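Local atomic coordinates of autolysin E (PDB entry 4PI8), a protein that probably hydrolyses the glycan strands of peptidoglycan as a staphylococcal autolysin with a lysozyme-like glycosidase fold, here holding a NAG-NAM disaccharide. Residues N5-Y9 / P186-A190; I23-K27 / Q193-I198; D53-M57 / A201-A205; H104-T109 / N129-I133. The protein carries 1 engineered substitution. All coordinates share one frame; numbering follows the deposited sequence.

Contact 1: residues N5-Y9 / P186-A190; sequences NDVNY and PENPA
N8 and Y9, in the N-terminal loop just before helix 11-18, lie against P186-P189, the start of the long loop between helices 179-184 and 200-215. This is a loop-to-loop contact near the edge of the lysozyme-like fold. One direct hydrogen bond joins the two loops: N8 ND2 donates to E187 O at 2.9 Å, nearly straight at 168°. The oxygen sits in the plane of the amide, and the N-H meets it on a lone pair in the carbonyl plane. Three waters add further links. One accepts from N8 N and donates to P186 O; another accepts from N8 ND2 and donates to E187 OE2, so one N-H of this amide reaches E187 directly and the other through water; the third lies between Y9 OH and N188 ND2.

Nonpolar contact centres on Y9. Its CG is anti to the carbonyl carbon (chi1 -67°), which swings the ring over to the second loop, where CD2 comes within 3.4 Å of P189 CD, while E187 O lies at the ring's edge, 3.7 Å from CE2. Behind P189, helix 11-18 supplies A14 and M17.

The carboxylates come near without touching, D6 OD2 to E187 OE1 4.8 Å; E187 runs extended alongside D6, its CD 3.4 Å from D6 CB. N175 bonds both D6 OD2 and E187 OE1, and R223 forms a salt bridge with D6 OD1, which probably eases the like charges. Within the first loop, an Asx turn closes where V7 N donates to N5 OD1 at 3.2 Å.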
loop_
_atom_site.group_PDB
_atom_site.type_symbol
_atom_site.label_atom_id
_atom_site.label_comp_id
_atom_site.label_asym_id
_atom_site.label_seq_id
_atom_site.Cartn_x
_atom_site.Cartn_y
_atom_site.Cartn_z
ATOM N N ASN A 5 -24.632 0.650 -1.162
ATOM C CA ASN A 5 -24.592 0.888 0.283
ATOM C C ASN A 5 -23.644 -0.063 1.021
ATOM O O ASN A 5 -24.011 -1.183 1.465
ATOM C CB ASN A 5 -25.962 0.857 0.933
ATOM C CG ASN A 5 -25.993 1.610 2.269
ATOM O OD1 ASN A 5 -24.959 1.849 2.921
ATOM N ND2 ASN A 5 -27.196 1.985 2.685
ATOM N N ASP A 6 -22.432 0.465 1.184
ATOM C CA ASP A 6 -21.309 -0.226 1.813
ATOM C C ASP A 6 -21.084 0.216 3.251
ATOM O O ASP A 6 -20.053 -0.128 3.871
ATOM C CB ASP A 6 -20.047 -0.014 0.969
ATOM C CG ASP A 6 -19.830 1.438 0.601
ATOM O OD1 ASP A 6 -20.400 2.313 1.284
ATOM O OD2 ASP A 6 -19.176 1.740 -0.424
ATOM N N VAL A 7 -22.024 0.974 3.831
ATOM C CA VAL A 7 -21.932 1.360 5.226
ATOM C C VAL A 7 -22.689 0.303 6.033
ATOM O O VAL A 7 -23.936 0.251 6.085
ATOM C CB VAL A 7 -22.411 2.809 5.510
ATOM C CG1 VAL A 7 -22.418 3.123 6.962
ATOM C CG2 VAL A 7 -21.569 3.811 4.736
ATOM N N ASN A 8 -21.945 -0.559 6.674
ATOM C CA ASN A 8 -22.467 -1.764 7.329
ATOM C C ASN A 8 -22.387 -1.824 8.819
ATOM O O ASN A 8 -23.212 -2.584 9.439
ATOM C CB ASN A 8 -21.711 -2.977 6.772
ATOM C CG ASN A 8 -22.110 -3.342 5.380
ATOM O OD1 ASN A 8 -23.207 -3.004 4.902
ATOM N ND2 ASN A 8 -21.230 -4.032 4.689
ATOM N N TYR A 9 -21.457 -1.133 9.473
ATOM C CA TYR A 9 -21.145 -1.281 10.875
ATOM C C TYR A 9 -21.067 0.082 11.551
ATOM O O TYR A 9 -20.675 1.060 10.917
ATOM C CB TYR A 9 -19.849 -2.051 11.107
ATOM C CG TYR A 9 -19.942 -3.461 10.702
ATOM C CD1 TYR A 9 -20.449 -4.396 11.597
ATOM C CD2 TYR A 9 -19.583 -3.916 9.449
ATOM C CE1 TYR A 9 -20.531 -5.727 11.261
ATOM C CE2 TYR A 9 -19.677 -5.272 9.127
ATOM C CZ TYR A 9 -20.183 -6.166 10.032
ATOM O OH TYR A 9 -20.282 -7.491 9.655
ATOM N N PRO A 186 -13.762 -0.895 6.296
ATOM C CA PRO A 186 -14.945 -0.636 7.122
ATOM C C PRO A 186 -16.186 -1.365 6.615
ATOM O O PRO A 186 -17.118 -1.606 7.461
ATOM C CB PRO A 186 -15.116 0.867 7.061
ATOM C CG PRO A 186 -14.230 1.345 5.993
ATOM C CD PRO A 186 -13.138 0.351 5.843
ATOM N N GLU A 187 -16.285 -1.738 5.371
ATOM C CA GLU A 187 -17.436 -2.502 4.861
ATOM C C GLU A 187 -17.447 -3.868 5.482
ATOM O O GLU A 187 -18.546 -4.441 5.711
ATOM C CB GLU A 187 -17.356 -2.613 3.365
ATOM C CG GLU A 187 -18.585 -3.184 2.658
ATOM C CD GLU A 187 -18.521 -3.091 1.142
ATOM O OE1 GLU A 187 -17.535 -2.622 0.519
ATOM O OE2 GLU A 187 -19.575 -3.425 0.503
ATOM N N ASN A 188 -16.287 -4.450 5.783
ATOM C CA ASN A 188 -16.112 -5.790 6.379
ATOM C C ASN A 188 -14.900 -5.758 7.330
ATOM O O ASN A 188 -13.826 -6.247 7.018
ATOM C CB ASN A 188 -15.953 -6.900 5.348
ATOM C CG ASN A 188 -17.231 -7.163 4.582
ATOM O OD1 ASN A 188 -17.419 -6.715 3.406
ATOM N ND2 ASN A 188 -18.126 -7.815 5.216
ATOM N N PRO A 189 -15.080 -5.162 8.498
ATOM C CA PRO A 189 -13.946 -4.881 9.371
ATOM C C PRO A 189 -13.136 -6.101 9.737
ATOM O O PRO A 189 -13.680 -7.188 10.008
ATOM C CB PRO A 189 -14.616 -4.231 10.610
ATOM C CG PRO A 189 -15.805 -3.598 10.089
ATOM C CD PRO A 189 -16.317 -4.533 9.013
ATOM N N ALA A 190 -11.823 -5.956 9.763
ATOM C CA ALA A 190 -10.866 -6.940 10.188
ATOM C C ALA A 190 -10.621 -8.048 9.194
ATOM O O ALA A 190 -9.899 -9.033 9.522
ATOM C CB ALA A 190 -11.156 -7.490 11.612
HETATM O O HOH W 1 -19.295 0.091 7.819
HETATM O O HOH W 2 -21.592 -4.539 1.674
HETATM O O HOH W 3 -18.032 -7.972 8.010
#

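Contact 2: residues I23-K27 / Q193-I198; sequences IVQTK and QYASDI. With AMU (N-acetyl-beta-muramic acid), chain B; NAG (2-acetamido-2-deoxy-beta-D-glucopyranose), chain C; SO4 (sulfate ion), chain N.
The Y194 ring, on the loop 193-198 whose S196 meets T26 backbone to backbone, carries C8 of the muramic acid acetyl group over the centre of one face, 3.6 Å from Y194 CZ; H104 and Y171 also meet the ring, and its OH bonds to F131 O. The motif is a single beta bridge, T26 with D197, joining the start of the hairpin 26-29/32-35 to a wall of the glycan pocket.

Two nearly straight bonds make the bridge. T26 N donates to S196 O at 2.9 Å, coming from well above the carbonyl plane, and I198 N donates to T26 O at 2.8 Å. T26 OG1 lies between its backbone N and carbonyl carbon (chi1 60°), a turn that brings it to a water which also bonds a sulfate. Beside them V24 CG1 packs on S196 CB, and I198 CG2 rests against Q25 CB.

The same loop grips ligands with its main chain: Y194 O takes the N-H of muramic acid N2 at 2.8 Å, while S196 N and D197 N hold the sulfate, probably from the crystallisation liquor. At the loop's beginning, Q193 N donates to O7 of the NAG acetyl group at 2.9 Å.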
loop_
_atom_site.group_PDB
_atom_site.type_symbol
_atom_site.label_atom_id
_atom_site.label_comp_id
_atom_site.label_asym_id
_atom_site.label_seq_id
_atom_site.Cartn_x
_atom_site.Cartn_y
_atom_site.Cartn_z
ATOM N N ILE A 23 -5.900 -11.070 15.862
ATOM C CA ILE A 23 -5.748 -10.152 14.691
ATOM C C ILE A 23 -4.469 -9.334 14.948
ATOM O O ILE A 23 -4.383 -8.678 15.987
ATOM C CB ILE A 23 -6.962 -9.296 14.514
ATOM C CG1 ILE A 23 -8.176 -10.178 14.126
ATOM C CG2 ILE A 23 -6.701 -8.194 13.480
ATOM C CD1 ILE A 23 -9.497 -9.497 14.345
ATOM N N VAL A 24 -3.577 -9.352 13.984
ATOM C CA VAL A 24 -2.264 -8.682 14.146
ATOM C C VAL A 24 -2.393 -7.197 13.824
ATOM O O VAL A 24 -2.796 -6.851 12.712
ATOM C CB VAL A 24 -1.202 -9.347 13.283
ATOM C CG1 VAL A 24 0.136 -8.598 13.415
ATOM C CG2 VAL A 24 -1.059 -10.830 13.669
ATOM N N GLN A 25 -2.105 -6.355 14.800
ATOM C CA GLN A 25 -2.163 -4.905 14.655
ATOM C C GLN A 25 -0.881 -4.418 15.307
ATOM O O GLN A 25 -0.673 -4.706 16.474
ATOM C CB GLN A 25 -3.337 -4.264 15.367
ATOM C CG GLN A 25 -4.699 -4.943 15.030
ATOM C CD GLN A 25 -5.425 -4.365 13.848
ATOM O OE1 GLN A 25 -4.837 -3.729 12.976
ATOM N NE2 GLN A 25 -6.715 -4.607 13.754
ATOM N N THR A 26 -0.016 -3.732 14.549
ATOM C CA THR A 26 1.332 -3.405 15.033
ATOM C C THR A 26 1.591 -1.904 14.988
ATOM O O THR A 26 0.883 -1.110 14.339
ATOM C CB THR A 26 2.378 -4.120 14.211
ATOM O OG1 THR A 26 2.276 -3.723 12.838
ATOM C CG2 THR A 26 2.242 -5.631 14.285
ATOM N N LYS A 27 2.638 -1.507 15.728
ATOM C CA LYS A 27 3.054 -0.104 15.826
ATOM C C LYS A 27 4.579 -0.067 15.955
ATOM O O LYS A 27 5.148 -0.985 16.518
ATOM C CB LYS A 27 2.384 0.508 17.058
ATOM C CG LYS A 27 2.906 1.801 17.615
ATOM C CD LYS A 27 2.706 1.830 19.133
ATOM C CE LYS A 27 3.591 2.887 19.785
ATOM N NZ LYS A 27 3.504 4.199 19.076
ATOM N N GLN A 193 -7.334 -6.800 4.957
ATOM C CA GLN A 193 -6.638 -5.503 5.257
ATOM C C GLN A 193 -5.212 -5.588 4.790
ATOM O O GLN A 193 -4.502 -6.570 4.929
ATOM C CB GLN A 193 -6.755 -5.218 6.734
ATOM C CG GLN A 193 -8.212 -4.910 7.059
ATOM C CD GLN A 193 -8.625 -4.582 8.491
ATOM O OE1 GLN A 193 -9.773 -4.204 8.663
ATOM N NE2 GLN A 193 -7.773 -4.771 9.449
ATOM N N TYR A 194 -4.739 -4.450 4.242
ATOM C CA TYR A 194 -3.473 -4.504 3.492
ATOM C C TYR A 194 -2.297 -4.682 4.378
ATOM O O TYR A 194 -1.274 -5.258 3.943
ATOM C CB TYR A 194 -3.339 -3.235 2.628
ATOM C CG TYR A 194 -2.387 -3.451 1.426
ATOM C CD1 TYR A 194 -0.994 -3.379 1.616
ATOM C CD2 TYR A 194 -2.861 -3.728 0.200
ATOM C CE1 TYR A 194 -0.157 -3.680 0.561
ATOM C CE2 TYR A 194 -1.993 -4.032 -0.867
ATOM C CZ TYR A 194 -0.668 -3.993 -0.637
ATOM O OH TYR A 194 0.173 -4.272 -1.751
ATOM N N ALA A 195 -2.331 -4.140 5.597
ATOM C CA ALA A 195 -1.180 -4.124 6.443
ATOM C C ALA A 195 -1.565 -4.212 7.895
ATOM O O ALA A 195 -2.709 -3.854 8.230
ATOM C CB ALA A 195 -0.407 -2.857 6.178
ATOM N N SER A 196 -0.623 -4.667 8.748
ATOM C CA SER A 196 -0.833 -4.639 10.205
ATOM C C SER A 196 -0.412 -3.378 10.874
ATOM O O SER A 196 -0.902 -3.043 11.926
ATOM C CB SER A 196 -0.169 -5.852 10.852
ATOM O OG SER A 196 1.241 -5.785 10.736
ATOM N N ASP A 197 0.521 -2.627 10.256
ATOM C CA ASP A 197 0.973 -1.379 10.835
ATOM C C ASP A 197 -0.226 -0.416 10.945
ATOM O O ASP A 197 -0.787 -0.017 9.936
ATOM C CB ASP A 197 2.094 -0.802 9.960
ATOM C CG ASP A 197 2.634 0.504 10.451
ATOM O OD1 ASP A 197 2.230 1.110 11.445
ATOM O OD2 ASP A 197 3.522 0.974 9.671
ATOM N N ILE A 198 -0.548 0.022 12.166
ATOM C CA ILE A 198 -1.654 0.944 12.410
ATOM C C ILE A 198 -1.476 2.329 11.781
ATOM O O ILE A 198 -2.461 3.073 11.653
ATOM C CB ILE A 198 -2.053 1.056 13.886
ATOM C CG1 ILE A 198 -0.986 1.815 14.710
ATOM C CG2 ILE A 198 -2.428 -0.320 14.425
ATOM C CD1 ILE A 198 -1.379 1.974 16.181
HETATM C C1 AMU B . -0.285 -8.070 5.461
HETATM C C2 AMU B . -0.870 -8.796 4.285
HETATM C C3 AMU B . -2.310 -9.234 4.598
HETATM C C4 AMU B . -2.297 -10.045 5.914
HETATM C C5 AMU B . -1.537 -9.295 6.969
HETATM C C6 AMU B . -1.471 -10.084 8.280
HETATM C C7 AMU B . -0.680 -8.352 1.834
HETATM C C8 AMU B . -0.907 -7.306 0.763
HETATM C C9 AMU B . -3.873 -9.301 2.765
HETATM C C10 AMU B . -3.844 -9.786 1.367
HETATM C C11 AMU B . -5.244 -9.511 3.403
HETATM O O1 AMU B . 1.062 -7.698 5.216
HETATM O O3 AMU B . -2.882 -9.989 3.534
HETATM O O4 AMU B . -3.684 -10.236 6.238
HETATM O O5 AMU B . -0.230 -9.019 6.532
HETATM O O6 AMU B . -0.919 -9.320 9.357
HETATM O O7 AMU B . -0.211 -9.437 1.565
HETATM O O10 AMU B . -4.223 -9.028 0.426
HETATM O O11 AMU B . -3.475 -11.009 1.138
HETATM N N2 AMU B . -0.915 -7.939 3.073
HETATM C C1 NAG C . -4.017 -11.570 6.580
HETATM C C2 NAG C . -5.484 -11.460 7.012
HETATM C C3 NAG C . -5.979 -12.865 7.396
HETATM C C4 NAG C . -5.687 -13.781 6.247
HETATM C C5 NAG C . -4.232 -13.740 5.809
HETATM C C6 NAG C . -4.085 -14.507 4.528
HETATM C C7 NAG C . -6.421 -9.330 7.926
HETATM C C8 NAG C . -6.616 -8.512 9.144
HETATM N N2 NAG C . -5.768 -10.496 8.078
HETATM O O3 NAG C . -7.382 -12.806 7.610
HETATM O O4 NAG C . -5.931 -15.123 6.661
HETATM O O5 NAG C . -3.887 -12.401 5.455
HETATM O O6 NAG C . -2.673 -14.547 4.316
HETATM O O7 NAG C . -6.839 -8.967 6.820
HETATM S S SO4 N . 2.647 -5.076 7.328
HETATM O O1 SO4 N . 2.962 -4.632 5.939
HETATM O O2 SO4 N . 1.595 -6.057 7.276
HETATM O O3 SO4 N . 2.446 -3.883 8.202
HETATM O O4 SO4 N . 3.839 -5.842 7.876
HETATM O O HOH W 4 3.914 -4.659 10.889
#

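Contact 3: residues D53-M57 / A201-A205; sequences DMKYM and ADKIA
A short 3-10 turn docks on a helix here, through one salt bridge and a small methyl-lined patch: M54 and K55, on the turn 54-56 between helices 38-45 and 67-74, lie against the first turns of helix 200-215. The apolar part is made by A205, whose CB meets M54 CB at 3.5 Å and approaches K55 N, while A201, one turn earlier on the same face, sets its CB 4.3 Å from K55 CB. In the conformer given, M54 bends away beyond CB toward M208 and D209. L179 packs on both alanines from helix 179-184.

K55 carries the polar part. In the conformer given, its CG lies between the backbone N and the carbonyl carbon (chi1 69°), over the rim of one face of Y56; from there the chain bends at chi3 and runs across D202. K55 NZ and D202 OD1 form the salt bridge, but at 2.5 Å it is very short, so its exact geometry is doubtful. A long, weak ion pair links D202 OD2 to R199. With positive groups near both oxygens, the carboxylate is probably kept ionised, and its charge probably offsets that of K55 at the partly exposed margin of the patch.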
loop_
_atom_site.group_PDB
_atom_site.type_symbol
_atom_site.label_atom_id
_atom_site.label_comp_id
_atom_site.label_asym_id
_atom_site.label_seq_id
_atom_site.Cartn_x
_atom_site.Cartn_y
_atom_site.Cartn_z
ATOM N N ASP A 53 -6.180 15.024 4.119
ATOM C CA ASP A 53 -7.159 13.977 3.869
ATOM C C ASP A 53 -6.785 13.034 2.719
ATOM O O ASP A 53 -7.639 12.355 2.123
ATOM C CB ASP A 53 -8.551 14.590 3.707
ATOM C CG ASP A 53 -9.221 14.872 5.080
ATOM O OD1 ASP A 53 -8.504 14.847 6.125
ATOM O OD2 ASP A 53 -10.449 15.094 5.119
ATOM N N MET A 54 -5.493 12.911 2.437
ATOM C CA MET A 54 -4.956 11.946 1.441
ATOM C C MET A 54 -5.405 10.515 1.731
ATOM O O MET A 54 -5.560 9.782 0.787
ATOM C CB MET A 54 -3.392 11.861 1.406
ATOM C CG MET A 54 -2.586 12.648 0.379
ATOM S SD MET A 54 -3.377 12.754 -1.234
ATOM C CE MET A 54 -4.090 14.274 -0.807
ATOM N N LYS A 55 -5.559 10.137 3.019
ATOM C CA LYS A 55 -5.940 8.746 3.300
ATOM C C LYS A 55 -7.379 8.457 2.885
ATOM O O LYS A 55 -7.769 7.269 2.832
ATOM C CB LYS A 55 -5.575 8.290 4.659
ATOM C CG LYS A 55 -6.336 8.926 5.770
ATOM C CD LYS A 55 -6.010 8.255 7.088
ATOM C CE LYS A 55 -4.944 8.933 7.924
ATOM N NZ LYS A 55 -4.890 8.398 9.316
ATOM N N TYR A 56 -8.182 9.491 2.616
ATOM C CA TYR A 56 -9.585 9.330 2.285
ATOM C C TYR A 56 -9.866 9.632 0.845
ATOM O O TYR A 56 -10.994 9.658 0.392
ATOM C CB TYR A 56 -10.398 10.250 3.208
ATOM C CG TYR A 56 -10.163 9.995 4.660
ATOM C CD1 TYR A 56 -10.521 8.826 5.288
ATOM C CD2 TYR A 56 -9.492 10.949 5.439
ATOM C CE1 TYR A 56 -10.257 8.614 6.614
ATOM C CE2 TYR A 56 -9.251 10.729 6.776
ATOM C CZ TYR A 56 -9.638 9.561 7.369
ATOM O OH TYR A 56 -9.364 9.321 8.718
ATOM N N MET A 57 -8.815 9.849 0.054
ATOM C CA MET A 57 -8.906 10.212 -1.348
ATOM C C MET A 57 -8.911 9.000 -2.267
ATOM O O MET A 57 -8.066 8.079 -2.128
ATOM C CB MET A 57 -7.751 11.120 -1.702
ATOM C CG MET A 57 -7.866 11.709 -3.066
ATOM S SD MET A 57 -6.386 12.584 -3.609
ATOM C CE MET A 57 -5.383 11.120 -3.947
ATOM N N ALA A 201 -1.370 3.736 6.558
ATOM C CA ALA A 201 -1.991 4.738 5.677
ATOM C C ALA A 201 -1.385 6.095 5.883
ATOM O O ALA A 201 -1.214 6.878 4.915
ATOM C CB ALA A 201 -3.483 4.749 5.883
ATOM N N ASP A 202 -1.084 6.454 7.118
ATOM C CA ASP A 202 -0.501 7.784 7.358
ATOM C C ASP A 202 0.849 7.904 6.681
ATOM O O ASP A 202 1.155 8.989 6.160
ATOM C CB ASP A 202 -0.329 7.976 8.870
ATOM C CG ASP A 202 -1.621 7.823 9.587
ATOM O OD1 ASP A 202 -2.443 8.742 9.526
ATOM O OD2 ASP A 202 -1.873 6.749 10.129
ATOM N N LYS A 203 1.656 6.885 6.718
ATOM C CA LYS A 203 2.996 6.953 6.121
ATOM C C LYS A 203 2.887 7.158 4.604
ATOM O O LYS A 203 3.598 8.016 4.015
ATOM C CB LYS A 203 3.817 5.739 6.403
ATOM C CG LYS A 203 4.106 5.568 7.899
ATOM C CD LYS A 203 4.698 4.188 8.214
ATOM C CE LYS A 203 5.121 4.095 9.684
ATOM N NZ LYS A 203 5.606 2.747 10.003
ATOM N N ILE A 204 2.025 6.440 3.938
ATOM C CA ILE A 204 1.885 6.572 2.483
ATOM C C ILE A 204 1.283 7.932 2.178
ATOM O O ILE A 204 1.722 8.639 1.257
ATOM C CB ILE A 204 1.028 5.385 1.920
ATOM C CG1 ILE A 204 1.748 4.073 2.172
ATOM C CG2 ILE A 204 0.799 5.604 0.443
ATOM C CD1 ILE A 204 0.939 2.869 1.826
ATOM N N ALA A 205 0.262 8.323 2.926
ATOM C CA ALA A 205 -0.435 9.636 2.706
ATOM C C ALA A 205 0.538 10.818 2.851
ATOM O O ALA A 205 0.409 11.794 2.087
ATOM C CB ALA A 205 -1.611 9.796 3.678
#

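Contact 4: residues H104-T109 / N129-I133; sequences HALVAT and NFFGI. Engineered in segment 104-109: A108 (natural residue Glu). With AMU (N-acetyl-beta-muramic acid), chain B.
H104, on the last turns of helix 98-108, receives the edge of F131 on one face of its imidazole in a T-shaped pair: the planes stand at 86° and the centroids 5.3 Å apart. F131 CD1 is the atom that points in, 3.8 Å from H104 CG, and F131 CB adds a CH-pi contact over the same ring. With H104 CG anti to the backbone N (chi1 -173°), the ring projects toward the loop 129-133; Y100 OH bonds its ND1, and W200 also meets it.

A105 follows, its CB 3.7 Å from F131 CE1 and its CA making a CH...O contact with F130 O at 3.3 Å. That carbonyl oxygen is buried and has no conventional hydrogen-bond partner in the model. A108, an engineered alanine where the natural residue is glutamate, places CB 3.4 Å from F130 O and 4.1 Å from G132 N. T109 leaves the helix, returning its OG1 to A105 O at 2.7 Å, and lays CG2 against F130 CD1.

The facing loop is shaped by N129, whose OD1 accepts from I133 N while its ND2 donates to I133 O. G132, at positive phi, and I133 then reach the muramic acid acetyl group; these two line the glycan pocket, while the end of helix 98-108 backs their loop, in a lysozyme-like glycosidase.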
loop_
_atom_site.group_PDB
_atom_site.type_symbol
_atom_site.label_atom_id
_atom_site.label_comp_id
_atom_site.label_asym_id
_atom_site.label_seq_id
_atom_site.Cartn_x
_atom_site.Cartn_y
_atom_site.Cartn_z
ATOM N N HIS A 104 3.569 4.254 -2.005
ATOM C CA HIS A 104 3.446 2.934 -1.419
ATOM C C HIS A 104 4.761 2.193 -1.572
ATOM O O HIS A 104 5.270 1.621 -0.582
ATOM C CB HIS A 104 2.253 2.230 -2.038
ATOM C CG HIS A 104 1.901 0.921 -1.408
ATOM N ND1 HIS A 104 0.749 0.258 -1.714
ATOM C CD2 HIS A 104 2.581 0.149 -0.519
ATOM C CE1 HIS A 104 0.700 -0.853 -1.022
ATOM N NE2 HIS A 104 1.793 -0.950 -0.292
ATOM N N ALA A 105 5.316 2.138 -2.775
ATOM C CA ALA A 105 6.586 1.415 -2.983
ATOM C C ALA A 105 7.647 1.990 -2.126
ATOM O O ALA A 105 8.483 1.183 -1.591
ATOM C CB ALA A 105 6.980 1.465 -4.446
ATOM N N LEU A 106 7.730 3.295 -1.956
ATOM C CA LEU A 106 8.788 3.895 -1.128
ATOM C C LEU A 106 8.631 3.478 0.327
ATOM O O LEU A 106 9.630 3.144 0.989
ATOM C CB LEU A 106 8.782 5.390 -1.259
ATOM C CG LEU A 106 9.196 5.937 -2.619
ATOM C CD1 LEU A 106 8.964 7.444 -2.745
ATOM C CD2 LEU A 106 10.673 5.574 -2.920
ATOM N N VAL A 107 7.430 3.490 0.871
ATOM C CA VAL A 107 7.201 2.990 2.252
ATOM C C VAL A 107 7.571 1.541 2.357
ATOM O O VAL A 107 8.299 1.129 3.335
ATOM C CB VAL A 107 5.731 3.287 2.654
ATOM C CG1 VAL A 107 5.284 2.532 3.945
ATOM C CG2 VAL A 107 5.549 4.797 2.758
ATOM N N ALA A 108 7.151 0.706 1.453
ATOM C CA ALA A 108 7.351 -0.732 1.531
ATOM C C ALA A 108 8.811 -1.168 1.304
ATOM O O ALA A 108 9.135 -2.297 1.675
ATOM C CB ALA A 108 6.487 -1.443 0.564
ATOM N N THR A 109 9.623 -0.357 0.671
ATOM C CA THR A 109 10.984 -0.747 0.317
ATOM C C THR A 109 12.033 0.065 1.051
ATOM O O THR A 109 13.222 0.042 0.691
ATOM C CB THR A 109 11.225 -0.573 -1.206
ATOM O OG1 THR A 109 11.120 0.789 -1.607
ATOM C CG2 THR A 109 10.319 -1.478 -1.987
ATOM N N ASN A 129 9.626 -7.731 -4.735
ATOM C CA ASN A 129 8.273 -7.397 -4.189
ATOM C C ASN A 129 8.389 -6.022 -3.587
ATOM O O ASN A 129 9.091 -5.797 -2.626
ATOM C CB ASN A 129 7.961 -8.440 -3.132
ATOM C CG ASN A 129 6.542 -8.362 -2.621
ATOM O OD1 ASN A 129 5.885 -7.321 -2.604
ATOM N ND2 ASN A 129 6.063 -9.494 -2.236
ATOM N N PHE A 130 7.673 -5.052 -4.208
ATOM C CA PHE A 130 7.791 -3.683 -3.789
ATOM C C PHE A 130 6.563 -3.103 -3.061
ATOM O O PHE A 130 6.524 -1.915 -2.791
ATOM C CB PHE A 130 8.106 -2.781 -5.011
ATOM C CG PHE A 130 9.410 -3.064 -5.707
ATOM C CD1 PHE A 130 10.504 -3.561 -5.043
ATOM C CD2 PHE A 130 9.503 -2.802 -7.051
ATOM C CE1 PHE A 130 11.697 -3.832 -5.722
ATOM C CE2 PHE A 130 10.705 -2.987 -7.708
ATOM C CZ PHE A 130 11.785 -3.525 -7.055
ATOM N N PHE A 131 5.595 -3.984 -2.779
ATOM C CA PHE A 131 4.345 -3.517 -2.167
ATOM C C PHE A 131 3.915 -4.331 -0.952
ATOM O O PHE A 131 2.706 -4.321 -0.620
ATOM C CB PHE A 131 3.225 -3.338 -3.196
ATOM C CG PHE A 131 3.610 -2.463 -4.362
ATOM C CD1 PHE A 131 3.439 -1.103 -4.296
ATOM C CD2 PHE A 131 4.144 -3.023 -5.489
ATOM C CE1 PHE A 131 3.784 -0.259 -5.327
ATOM C CE2 PHE A 131 4.521 -2.230 -6.531
ATOM C CZ PHE A 131 4.360 -0.847 -6.462
ATOM N N GLY A 132 4.825 -5.080 -0.364
ATOM C CA GLY A 132 4.457 -5.858 0.801
ATOM C C GLY A 132 3.405 -6.874 0.532
ATOM O O GLY A 132 2.516 -7.075 1.422
ATOM N N ILE A 133 3.394 -7.592 -0.576
ATOM C CA ILE A 133 2.369 -8.484 -0.989
ATOM C C ILE A 133 2.736 -9.919 -0.620
ATOM O O ILE A 133 3.701 -10.499 -1.158
ATOM C CB ILE A 133 2.036 -8.358 -2.490
ATOM C CG1 ILE A 133 1.584 -6.922 -2.804
ATOM C CG2 ILE A 133 0.998 -9.352 -2.936
ATOM C CD1 ILE A 133 1.609 -6.553 -4.259
HETATM C C1 AMU B . -0.285 -8.070 5.461
HETATM C C2 AMU B . -0.870 -8.796 4.285
HETATM C C3 AMU B . -2.310 -9.234 4.598
HETATM C C4 AMU B . -2.297 -10.045 5.914
HETATM C C5 AMU B . -1.537 -9.295 6.969
HETATM C C6 AMU B . -1.471 -10.084 8.280
HETATM C C7 AMU B . -0.680 -8.352 1.834
HETATM C C8 AMU B . -0.907 -7.306 0.763
HETATM C C9 AMU B . -3.873 -9.301 2.765
HETATM C C10 AMU B . -3.844 -9.786 1.367
HETATM C C11 AMU B . -5.244 -9.511 3.403
HETATM O O1 AMU B . 1.062 -7.698 5.216
HETATM O O3 AMU B . -2.882 -9.989 3.534
HETATM O O4 AMU B . -3.684 -10.236 6.238
HETATM O O5 AMU B . -0.230 -9.019 6.532
HETATM O O6 AMU B . -0.919 -9.320 9.357
HETATM O O7 AMU B . -0.211 -9.437 1.565
HETATM O O10 AMU B . -4.223 -9.028 0.426
HETATM O O11 AMU B . -3.475 -11.009 1.138
HETATM N N2 AMU B . -0.915 -7.939 3.073
#

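Overall arrangement
From the N terminus, contact 1 closes the widest loop, bringing residues 5-9 to the loop after helix 179-184. Contact 2 starts next, at the first hairpin, and ends further along that same loop; contact 3 starts after helix 38-45 and ends on helix 200-215. These three cross one another in chain order, whereas contact 4 closes a short loop nested inside all of them. Contact 1 touches contact 2 through A190 and I23. D197 and K203 form a salt bridge between contacts 2 and 3, I204 packs on H104 between 3 and 4, and Y194 joins 2 to 4, both of which touch the muramic acid.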